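A197 (Sulfolobus turreted icosahedral virus, PDB 2C0N) has the GT-A fold and probably acts as a glycosyltransferase, moving a sugar from an activated donor to an unidentified acceptor. Local coordinates at residues 1-14 / 48-62. Residues are numbered along the deposited sequence; the frame is centred on the assembly and turned at random.
Sequences MRTLFFIPSMGSVR and FLEMKDYDTLAFLDE. With SO4 (sulfate ion), chain D.
Glu62 OE2 is gripped by the backbone N of Arg14 at 2.8 Å, by a water shared with Ser12 OG and, weakly, by Arg14 NE. OE1 presents its syn lone pair to Arg14 NH2 at 2.8 Å on a nearly straight bond (172°); the salt bridge is side-on, through NE and NH2, with the carboxylate tilted against the guanidinium. A bend at chi2 (-86°) turns the carboxylate to strand 12-14, which pairs antiparallel with a strand of the second subunit. Strands 3-8 and 56-60 run parallel in the central GT-A sheet, 3-8 lying between 28-31 and 56-60, with helix 37-50 leading into 56-60; Leu4 N to Thr56 O (3.0 Å) belongs to their ladder. On one face Ala58 CB sits over the Phe5 ring, 3.7 Å from its centroid. On the other, Leu57 CD2 meets Phe6 CD1 at 3.7 Å, while Leu4 CD2 lies over a face of Tyr54, whose hydroxyl is hydrogen-bonded to Glu27. At the N-terminal end Arg2 O accepts from Asp55 N and Thr56 N, and Asp55 OD2 takes Arg2 N at 2.8 Å on its anti side. Arg2 NE and NH2 hold a sulfate, probably from the crystallisation liquor, while NH1 salt-bridges Glu27.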
loop_
_atom_site.group_PDB
_atom_site.type_symbol
_atom_site.label_atom_id
_atom_site.label_comp_id
_atom_site.label_asym_id
_atom_site.label_seq_id
_atom_site.Cartn_x
_atom_site.Cartn_y
_atom_site.Cartn_z
HETATM N N MSE A 1 1.864 -11.741 -22.989
HETATM C CA MSE A 1 1.979 -12.395 -21.671
HETATM C C MSE A 1 1.341 -11.507 -20.616
HETATM O O MSE A 1 1.617 -10.302 -20.580
HETATM C CB MSE A 1 3.440 -12.627 -21.328
HETATM C CG MSE A 1 3.641 -13.408 -20.051
HETATM SE SE MSE A 1 5.476 -13.572 -19.492
HETATM C CE MSE A 1 5.908 -11.758 -18.976
ATOM N N ARG A 2 0.497 -12.106 -19.776
ATOM C CA ARG A 2 -0.161 -11.398 -18.698
ATOM C C ARG A 2 0.244 -11.986 -17.353
ATOM O O ARG A 2 0.093 -13.174 -17.108
ATOM C CB ARG A 2 -1.678 -11.424 -18.836
ATOM C CG ARG A 2 -2.332 -10.441 -17.881
ATOM C CD ARG A 2 -3.731 -10.104 -18.220
ATOM N NE ARG A 2 -3.781 -9.352 -19.454
ATOM C CZ ARG A 2 -3.489 -8.061 -19.610
ATOM N NH1 ARG A 2 -3.132 -7.292 -18.588
ATOM N NH2 ARG A 2 -3.558 -7.533 -20.817
ATOM N N THR A 3 0.744 -11.117 -16.489
ATOM C CA THR A 3 1.375 -11.504 -15.240
ATOM C C THR A 3 0.547 -11.027 -14.065
ATOM O O THR A 3 0.126 -9.856 -14.021
ATOM C CB THR A 3 2.772 -10.890 -15.173
ATOM O OG1 THR A 3 3.509 -11.320 -16.326
ATOM C CG2 THR A 3 3.512 -11.289 -13.925
ATOM N N LEU A 4 0.339 -11.938 -13.122
ATOM C CA LEU A 4 -0.295 -11.650 -11.868
ATOM C C LEU A 4 0.751 -11.763 -10.762
ATOM O O LEU A 4 1.341 -12.845 -10.528
ATOM C CB LEU A 4 -1.444 -12.612 -11.605
ATOM C CG LEU A 4 -2.355 -12.292 -10.420
ATOM C CD1 LEU A 4 -2.853 -10.867 -10.498
ATOM C CD2 LEU A 4 -3.503 -13.236 -10.417
ATOM N N PHE A 5 0.987 -10.630 -10.101
ATOM C CA PHE A 5 1.943 -10.564 -9.001
ATOM C C PHE A 5 1.307 -11.001 -7.676
ATOM O O PHE A 5 0.267 -10.521 -7.303
ATOM C CB PHE A 5 2.501 -9.151 -8.845
ATOM C CG PHE A 5 3.530 -8.805 -9.863
ATOM C CD1 PHE A 5 3.156 -8.563 -11.178
ATOM C CD2 PHE A 5 4.865 -8.736 -9.534
ATOM C CE1 PHE A 5 4.106 -8.263 -12.133
ATOM C CE2 PHE A 5 5.824 -8.439 -10.478
ATOM C CZ PHE A 5 5.423 -8.189 -11.790
ATOM N N PHE A 6 1.974 -11.878 -6.952
ATOM C CA PHE A 6 1.520 -12.271 -5.629
ATOM C C PHE A 6 2.586 -11.816 -4.664
ATOM O O PHE A 6 3.758 -12.183 -4.798
ATOM C CB PHE A 6 1.304 -13.772 -5.547
ATOM C CG PHE A 6 0.052 -14.241 -6.257
ATOM C CD1 PHE A 6 0.061 -14.454 -7.610
ATOM C CD2 PHE A 6 -1.132 -14.402 -5.562
ATOM C CE1 PHE A 6 -1.090 -14.849 -8.277
ATOM C CE2 PHE A 6 -2.283 -14.794 -6.206
ATOM C CZ PHE A 6 -2.269 -15.018 -7.548
ATOM N N ILE A 7 2.168 -10.995 -3.707
ATOM C CA ILE A 7 3.065 -10.343 -2.785
ATOM C C ILE A 7 2.759 -10.822 -1.357
ATOM O O ILE A 7 1.793 -10.367 -0.772
ATOM C CB ILE A 7 2.921 -8.808 -2.908
ATOM C CG1 ILE A 7 3.265 -8.349 -4.339
ATOM C CG2 ILE A 7 3.759 -8.129 -1.766
ATOM C CD1 ILE A 7 2.715 -6.944 -4.746
ATOM N N PRO A 8 3.577 -11.741 -0.794
ATOM C CA PRO A 8 3.382 -12.200 0.592
ATOM C C PRO A 8 3.657 -11.037 1.526
ATOM O O PRO A 8 4.717 -10.426 1.412
ATOM C CB PRO A 8 4.455 -13.286 0.760
ATOM C CG PRO A 8 4.911 -13.614 -0.555
ATOM C CD PRO A 8 4.664 -12.467 -1.456
ATOM N N SER A 9 2.702 -10.660 2.346
ATOM C CA SER A 9 2.962 -9.575 3.300
ATOM C C SER A 9 2.771 -9.989 4.732
ATOM O O SER A 9 2.251 -11.076 5.004
ATOM C CB SER A 9 2.072 -8.383 2.973
ATOM O OG SER A 9 0.853 -8.531 3.608
HETATM N N MSE A 10 3.143 -9.082 5.637
HETATM C CA MSE A 10 2.820 -9.179 7.068
HETATM C C MSE A 10 1.692 -8.229 7.471
HETATM O O MSE A 10 1.453 -7.997 8.655
HETATM C CB MSE A 10 4.074 -8.966 7.915
HETATM C CG MSE A 10 5.218 -9.829 7.430
HETATM SE SE MSE A 10 4.960 -11.566 8.174
HETATM C CE MSE A 10 5.759 -11.246 9.859
ATOM N N GLY A 11 0.945 -7.736 6.461
ATOM C CA GLY A 11 -0.224 -6.899 6.677
ATOM C C GLY A 11 -0.049 -5.434 6.283
ATOM O O GLY A 11 -0.989 -4.640 6.390
ATOM N N SER A 12 1.136 -5.073 5.811
ATOM C CA SER A 12 1.330 -3.732 5.275
ATOM C C SER A 12 2.257 -3.794 4.079
ATOM O O SER A 12 3.006 -4.790 3.908
ATOM C CB SER A 12 1.876 -2.809 6.326
ATOM O OG SER A 12 3.204 -3.146 6.641
ATOM N N VAL A 13 2.223 -2.720 3.278
ATOM C CA VAL A 13 3.120 -2.573 2.143
ATOM C C VAL A 13 3.872 -1.226 2.247
ATOM O O VAL A 13 3.250 -0.172 2.388
ATOM C CB VAL A 13 2.359 -2.620 0.827
ATOM C CG1 VAL A 13 3.286 -2.521 -0.357
ATOM C CG2 VAL A 13 1.607 -3.964 0.727
ATOM N N ARG A 14 5.193 -1.295 2.169
ATOM C CA ARG A 14 6.046 -0.106 2.224
ATOM C C ARG A 14 5.798 0.779 0.984
ATOM O O ARG A 14 5.503 0.286 -0.118
ATOM C CB ARG A 14 7.543 -0.494 2.411
ATOM C CG ARG A 14 8.175 -1.311 1.296
ATOM C CD ARG A 14 9.420 -1.967 1.724
ATOM N NE ARG A 14 9.072 -3.072 2.602
ATOM C CZ ARG A 14 9.557 -3.298 3.796
ATOM N NH1 ARG A 14 10.558 -2.610 4.235
ATOM N NH2 ARG A 14 9.101 -4.315 4.499
ATOM N N PHE A 48 -4.036 -18.421 -8.433
ATOM C CA PHE A 48 -3.495 -18.247 -9.789
ATOM C C PHE A 48 -4.043 -19.255 -10.765
ATOM O O PHE A 48 -4.457 -18.882 -11.874
ATOM C CB PHE A 48 -1.975 -18.332 -9.774
ATOM C CG PHE A 48 -1.381 -18.334 -11.135
ATOM C CD1 PHE A 48 -1.260 -17.158 -11.850
ATOM C CD2 PHE A 48 -0.981 -19.517 -11.728
ATOM C CE1 PHE A 48 -0.738 -17.171 -13.157
ATOM C CE2 PHE A 48 -0.433 -19.525 -13.018
ATOM C CZ PHE A 48 -0.329 -18.370 -13.731
ATOM N N LEU A 49 -4.043 -20.527 -10.376
ATOM C CA LEU A 49 -4.447 -21.595 -11.297
ATOM C C LEU A 49 -5.897 -21.417 -11.757
ATOM O O LEU A 49 -6.240 -21.781 -12.871
ATOM C CB LEU A 49 -4.232 -22.981 -10.689
ATOM C CG LEU A 49 -2.752 -23.373 -10.542
ATOM C CD1 LEU A 49 -2.578 -24.576 -9.654
ATOM C CD2 LEU A 49 -2.107 -23.612 -11.898
ATOM N N GLU A 50 -6.744 -20.870 -10.894
ATOM C CA GLU A 50 -8.138 -20.616 -11.287
ATOM C C GLU A 50 -8.294 -19.385 -12.184
ATOM O O GLU A 50 -9.269 -19.297 -12.940
ATOM C CB GLU A 50 -9.049 -20.504 -10.054
ATOM C CG GLU A 50 -9.084 -21.778 -9.205
ATOM C CD GLU A 50 -9.650 -22.980 -9.942
ATOM O OE1 GLU A 50 -10.837 -23.333 -9.724
ATOM O OE2 GLU A 50 -8.919 -23.583 -10.757
HETATM N N MSE A 51 -7.342 -18.458 -12.123
HETATM C CA MSE A 51 -7.444 -17.206 -12.863
HETATM C C MSE A 51 -6.780 -17.296 -14.267
HETATM O O MSE A 51 -5.696 -16.775 -14.508
HETATM C CB MSE A 51 -6.912 -16.073 -11.992
HETATM C CG MSE A 51 -7.780 -15.846 -10.723
HETATM SE SE MSE A 51 -6.865 -14.894 -9.288
HETATM C CE MSE A 51 -6.989 -13.183 -10.076
ATOM N N LYS A 52 -7.515 -17.925 -15.196
ATOM C CA LYS A 52 -6.981 -18.393 -16.492
ATOM C C LYS A 52 -6.518 -17.290 -17.449
ATOM O O LYS A 52 -5.808 -17.558 -18.409
ATOM C CB LYS A 52 -8.010 -19.270 -17.220
ATOM C CG LYS A 52 -8.626 -20.403 -16.391
ATOM C CD LYS A 52 -7.595 -21.139 -15.547
ATOM C CE LYS A 52 -7.944 -22.623 -15.392
ATOM N NZ LYS A 52 -7.497 -23.369 -16.617
ATOM N N ASP A 53 -6.889 -16.045 -17.185
ATOM C CA ASP A 53 -6.387 -14.948 -18.004
ATOM C C ASP A 53 -4.934 -14.614 -17.759
ATOM O O ASP A 53 -4.284 -13.940 -18.578
ATOM C CB ASP A 53 -7.288 -13.748 -17.827
ATOM C CG ASP A 53 -8.551 -13.933 -18.581
ATOM O OD1 ASP A 53 -8.405 -14.240 -19.780
ATOM O OD2 ASP A 53 -9.647 -13.883 -17.984
ATOM N N TYR A 54 -4.398 -15.159 -16.681
ATOM C CA TYR A 54 -3.030 -14.846 -16.310
ATOM C C TYR A 54 -2.153 -16.009 -16.701
ATOM O O TYR A 54 -2.500 -17.147 -16.447
ATOM C CB TYR A 54 -2.946 -14.494 -14.822
ATOM C CG TYR A 54 -3.777 -13.261 -14.564
ATOM C CD1 TYR A 54 -5.093 -13.371 -14.194
ATOM C CD2 TYR A 54 -3.265 -11.983 -14.766
ATOM C CE1 TYR A 54 -5.888 -12.240 -13.997
ATOM C CE2 TYR A 54 -4.059 -10.845 -14.583
ATOM C CZ TYR A 54 -5.365 -10.980 -14.190
ATOM O OH TYR A 54 -6.190 -9.858 -14.020
ATOM N N ASP A 55 -1.031 -15.686 -17.339
ATOM C CA ASP A 55 -0.128 -16.662 -17.960
ATOM C C ASP A 55 1.040 -16.946 -17.042
ATOM O O ASP A 55 1.697 -17.974 -17.172
ATOM C CB ASP A 55 0.495 -16.089 -19.236
ATOM C CG ASP A 55 -0.529 -15.666 -20.263
ATOM O OD1 ASP A 55 -1.441 -16.454 -20.554
ATOM O OD2 ASP A 55 -0.396 -14.538 -20.776
ATOM N N THR A 56 1.361 -15.968 -16.196
ATOM C CA THR A 56 2.561 -15.981 -15.402
ATOM C C THR A 56 2.228 -15.577 -13.974
ATOM O O THR A 56 1.543 -14.593 -13.742
ATOM C CB THR A 56 3.629 -15.048 -16.032
ATOM O OG1 THR A 56 3.925 -15.523 -17.364
ATOM C CG2 THR A 56 4.904 -15.042 -15.222
ATOM N N LEU A 57 2.706 -16.366 -13.035
ATOM C CA LEU A 57 2.619 -16.042 -11.615
ATOM C C LEU A 57 3.958 -15.439 -11.260
ATOM O O LEU A 57 4.986 -16.125 -11.362
ATOM C CB LEU A 57 2.390 -17.312 -10.801
ATOM C CG LEU A 57 1.889 -17.157 -9.351
ATOM C CD1 LEU A 57 1.507 -18.488 -8.776
ATOM C CD2 LEU A 57 2.941 -16.555 -8.496
ATOM N N ALA A 58 3.943 -14.175 -10.842
ATOM C CA ALA A 58 5.152 -13.514 -10.363
ATOM C C ALA A 58 5.062 -13.416 -8.855
ATOM O O ALA A 58 4.098 -12.828 -8.341
ATOM C CB ALA A 58 5.273 -12.147 -10.959
ATOM N N PHE A 59 6.022 -14.018 -8.134
ATOM C CA PHE A 59 6.169 -13.755 -6.683
ATOM C C PHE A 59 7.120 -12.585 -6.473
ATOM O O PHE A 59 8.223 -12.561 -7.063
ATOM C CB PHE A 59 6.772 -14.972 -5.991
ATOM C CG PHE A 59 5.788 -16.049 -5.699
ATOM C CD1 PHE A 59 4.668 -15.790 -4.948
ATOM C CD2 PHE A 59 6.023 -17.340 -6.125
ATOM C CE1 PHE A 59 3.772 -16.799 -4.617
ATOM C CE2 PHE A 59 5.100 -18.346 -5.809
ATOM C CZ PHE A 59 3.999 -18.062 -5.069
ATOM N N LEU A 60 6.685 -11.641 -5.650
ATOM C CA LEU A 60 7.439 -10.475 -5.266
ATOM C C LEU A 60 7.265 -10.273 -3.794
ATOM O O LEU A 60 6.143 -10.057 -3.345
ATOM C CB LEU A 60 6.960 -9.235 -6.044
ATOM C CG LEU A 60 7.777 -7.944 -5.911
ATOM C CD1 LEU A 60 9.155 -8.129 -6.435
ATOM C CD2 LEU A 60 7.071 -6.834 -6.674
ATOM N N ASP A 61 8.367 -10.425 -3.029
ATOM C CA ASP A 61 8.326 -10.224 -1.584
ATOM C C ASP A 61 8.007 -8.761 -1.358
ATOM O O ASP A 61 8.368 -7.898 -2.165
ATOM C CB ASP A 61 9.651 -10.582 -0.932
ATOM C CG ASP A 61 9.835 -12.077 -0.737
ATOM O OD1 ASP A 61 8.868 -12.866 -0.875
ATOM O OD2 ASP A 61 10.972 -12.439 -0.425
ATOM N N GLU A 62 7.281 -8.485 -0.284
ATOM C CA GLU A 62 6.846 -7.117 0.007
ATOM C C GLU A 62 8.023 -6.146 0.265
ATOM O O GLU A 62 7.858 -4.931 0.226
ATOM C CB GLU A 62 5.875 -7.134 1.171
ATOM C CG GLU A 62 5.347 -5.774 1.614
ATOM C CD GLU A 62 6.244 -5.061 2.614
ATOM O OE1 GLU A 62 7.035 -5.757 3.302
ATOM O OE2 GLU A 62 6.187 -3.805 2.710
HETATM S S SO4 D . -2.768 -10.635 -23.007
HETATM O O1 SO4 D . -2.808 -11.281 -24.308
HETATM O O2 SO4 D . -1.437 -10.826 -22.475
HETATM O O3 SO4 D . -3.082 -9.226 -23.176
HETATM O O4 SO4 D . -3.735 -11.217 -22.068
HETATM O O HOH W 1 7.209 -10.777 1.564
HETATM O O HOH W 2 5.593 -2.920 5.329
#